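Local atomic coordinates of CBS domain-containing protein CBSX2, chloroplastic (Arabidopsis thaliana, PDB entry 3SL7), a protein that probably regulates the chloroplast thioredoxin system through its pair of CBS domains and thereby modulates plant development. Residues Y4-M10 / V111-L117. Sequence-based numbering, arbitrary orientation.
Sequences YTVGDFM and VRDSTNL. With ACT (acetate ion), chain F.
Tyr4, Val6 and Gly7 are tied to Leu117, Thr115 and Asp113 by three backbone hydrogen bonds. Val6 N meets Thr115 O at 2.7 Å (N-H...O 158°), while Leu117 N reaches Tyr4 O at 2.9 Å (164°); together they make a single beta bridge, Thr5 with Asn116. Gly7 N donates to Asp113 O, 2.7 Å away. A CB placed on Gly7 would come to 2.9 Å from Asp113 CB, so the close approach fits a residue without a side chain.

Among the side chains, Thr5 OG1 lies between Asp113 O and Asp8 OD2, both weak options for its one proton, the choice undecided; within 4-10, the backbone Thr5 N donates to Asp8 OD2 (2.8 Å).

The apolar part centres on Val6. With CG1 anti to the backbone N (chi1 169°), both methyls come to 3.9 Å from Val111 CG2, and CG2 also lies alongside Thr115 CB. Substituting an alanine here would probably open a gap beside Val111 CG2 and Thr115 CB. Leu117 CD2 touches Phe9 CD2 obliquely at 3.9 Å and Tyr4 CB.

The contact thus brings the N-terminal segment onto the second CBS domain: Val6 and Val111 pack on Val134 of strand 131-135, Phe9 and Leu117 on Ala153 of helix 147-159, and Leu117 also meets Phe85 of the second subunit.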
loop_
_atom_site.group_PDB
_atom_site.type_symbol
_atom_site.label_atom_id
_atom_site.label_comp_id
_atom_site.label_asym_id
_atom_site.label_seq_id
_atom_site.Cartn_x
_atom_site.Cartn_y
_atom_site.Cartn_z
ATOM N N TYR A 4 8.912 16.377 17.589
ATOM C CA TYR A 4 8.878 14.919 17.541
ATOM C C TYR A 4 10.016 14.327 16.700
ATOM O O TYR A 4 10.648 15.019 15.905
ATOM C CB TYR A 4 7.524 14.424 17.035
ATOM C CG TYR A 4 6.391 14.675 18.003
ATOM C CD1 TYR A 4 5.646 15.846 17.941
ATOM C CD2 TYR A 4 6.062 13.740 18.974
ATOM C CE1 TYR A 4 4.609 16.081 18.820
ATOM C CE2 TYR A 4 5.023 13.964 19.858
ATOM C CZ TYR A 4 4.303 15.136 19.775
ATOM O OH TYR A 4 3.269 15.363 20.651
ATOM N N THR A 5 10.285 13.044 16.902
ATOM C CA THR A 5 11.353 12.383 16.180
ATOM C C THR A 5 10.805 11.148 15.448
ATOM O O THR A 5 9.710 10.665 15.744
ATOM C CB THR A 5 12.457 11.933 17.137
ATOM O OG1 THR A 5 11.920 10.959 18.035
ATOM C CG2 THR A 5 13.018 13.132 17.963
ATOM N N VAL A 6 11.575 10.635 14.500
ATOM C CA VAL A 6 11.185 9.425 13.788
ATOM C C VAL A 6 10.798 8.318 14.769
ATOM O O VAL A 6 9.791 7.641 14.589
ATOM C CB VAL A 6 12.315 8.951 12.863
ATOM C CG1 VAL A 6 12.034 7.540 12.320
ATOM C CG2 VAL A 6 12.506 9.948 11.739
ATOM N N GLY A 7 11.593 8.142 15.821
ATOM C CA GLY A 7 11.372 7.042 16.743
ATOM C C GLY A 7 10.002 7.052 17.383
ATOM O O GLY A 7 9.496 6.019 17.825
ATOM N N ASP A 8 9.401 8.233 17.444
ATOM C CA ASP A 8 8.084 8.387 18.060
ATOM C C ASP A 8 6.956 7.805 17.205
ATOM O O ASP A 8 5.892 7.475 17.729
ATOM C CB ASP A 8 7.798 9.865 18.336
ATOM C CG ASP A 8 8.783 10.479 19.327
ATOM O OD1 ASP A 8 9.069 9.853 20.373
ATOM O OD2 ASP A 8 9.286 11.585 19.052
ATOM N N PHE A 9 7.176 7.692 15.899
ATOM C CA PHE A 9 6.086 7.312 14.989
ATOM C C PHE A 9 6.425 6.282 13.922
ATOM O O PHE A 9 5.572 5.924 13.116
ATOM C CB PHE A 9 5.515 8.553 14.321
ATOM C CG PHE A 9 4.910 9.524 15.290
ATOM C CD1 PHE A 9 3.618 9.346 15.751
ATOM C CD2 PHE A 9 5.636 10.608 15.742
ATOM C CE1 PHE A 9 3.061 10.231 16.639
ATOM C CE2 PHE A 9 5.080 11.501 16.634
ATOM C CZ PHE A 9 3.792 11.309 17.085
HETATM N N MSE A 10 7.660 5.802 13.915
HETATM C CA MSE A 10 8.069 4.815 12.921
HETATM C C MSE A 10 7.379 3.476 13.117
HETATM O O MSE A 10 6.889 3.150 14.205
HETATM C CB MSE A 10 9.571 4.578 13.008
HETATM C CG MSE A 10 9.952 3.807 14.252
HETATM SE SE MSE A 10 11.872 3.620 14.370
HETATM C CE MSE A 10 11.970 2.252 15.777
ATOM N N VAL A 111 17.155 7.103 8.035
ATOM C CA VAL A 111 17.136 8.038 9.145
ATOM C C VAL A 111 17.431 7.264 10.415
ATOM O O VAL A 111 17.561 6.039 10.384
ATOM C CB VAL A 111 15.776 8.740 9.274
ATOM C CG1 VAL A 111 15.528 9.638 8.072
ATOM C CG2 VAL A 111 14.665 7.714 9.411
ATOM N N ARG A 112 17.570 7.990 11.520
ATOM C CA ARG A 112 17.762 7.386 12.829
ATOM C C ARG A 112 16.474 7.606 13.628
ATOM O O ARG A 112 15.647 8.421 13.236
ATOM C CB ARG A 112 18.943 8.081 13.496
ATOM C CG ARG A 112 20.156 8.086 12.576
ATOM C CD ARG A 112 20.686 6.686 12.481
ATOM N NE ARG A 112 21.229 6.377 13.783
ATOM C CZ ARG A 112 22.517 6.476 14.068
ATOM N NH1 ARG A 112 23.385 6.795 13.109
ATOM N NH2 ARG A 112 22.924 6.214 15.290
ATOM N N ASP A 113 16.284 6.908 14.748
ATOM C CA ASP A 113 15.074 7.170 15.525
ATOM C C ASP A 113 15.064 8.588 16.108
ATOM O O ASP A 113 14.004 9.138 16.411
ATOM C CB ASP A 113 14.839 6.119 16.622
ATOM C CG ASP A 113 15.994 5.990 17.590
ATOM O OD1 ASP A 113 16.824 6.924 17.718
ATOM O OD2 ASP A 113 16.057 4.930 18.239
ATOM N N SER A 114 16.251 9.181 16.239
ATOM C CA SER A 114 16.402 10.522 16.795
ATOM C C SER A 114 16.190 11.602 15.746
ATOM O O SER A 114 16.137 12.779 16.070
ATOM C CB SER A 114 17.799 10.684 17.392
ATOM O OG SER A 114 18.779 10.333 16.424
ATOM N N THR A 115 16.072 11.199 14.487
ATOM C CA THR A 115 15.883 12.163 13.413
ATOM C C THR A 115 14.611 12.958 13.635
ATOM O O THR A 115 13.576 12.401 13.977
ATOM C CB THR A 115 15.833 11.462 12.042
ATOM O OG1 THR A 115 17.084 10.817 11.806
ATOM C CG2 THR A 115 15.585 12.462 10.930
ATOM N N ASN A 116 14.713 14.271 13.460
ATOM C CA ASN A 116 13.573 15.167 13.579
ATOM C C ASN A 116 12.476 14.753 12.604
ATOM O O ASN A 116 12.738 14.495 11.434
ATOM C CB ASN A 116 14.018 16.610 13.328
ATOM C CG ASN A 116 12.848 17.563 13.173
ATOM O OD1 ASN A 116 12.408 17.855 12.059
ATOM N ND2 ASN A 116 12.342 18.058 14.295
ATOM N N LEU A 117 11.247 14.667 13.099
ATOM C CA LEU A 117 10.140 14.151 12.294
ATOM C C LEU A 117 9.898 14.980 11.041
ATOM O O LEU A 117 9.672 14.423 9.966
ATOM C CB LEU A 117 8.855 14.058 13.114
ATOM C CG LEU A 117 7.665 13.417 12.389
ATOM C CD1 LEU A 117 7.970 11.968 12.068
ATOM C CD2 LEU A 117 6.412 13.523 13.225
HETATM C C ACT F . 7.008 18.706 15.804
HETATM O O ACT F . 6.041 19.127 15.126
HETATM O OXT ACT F . 6.723 17.831 16.654
HETATM C CH3 ACT F . 8.413 19.211 15.608
HETATM O O HOH W 1 13.293 16.581 17.300
#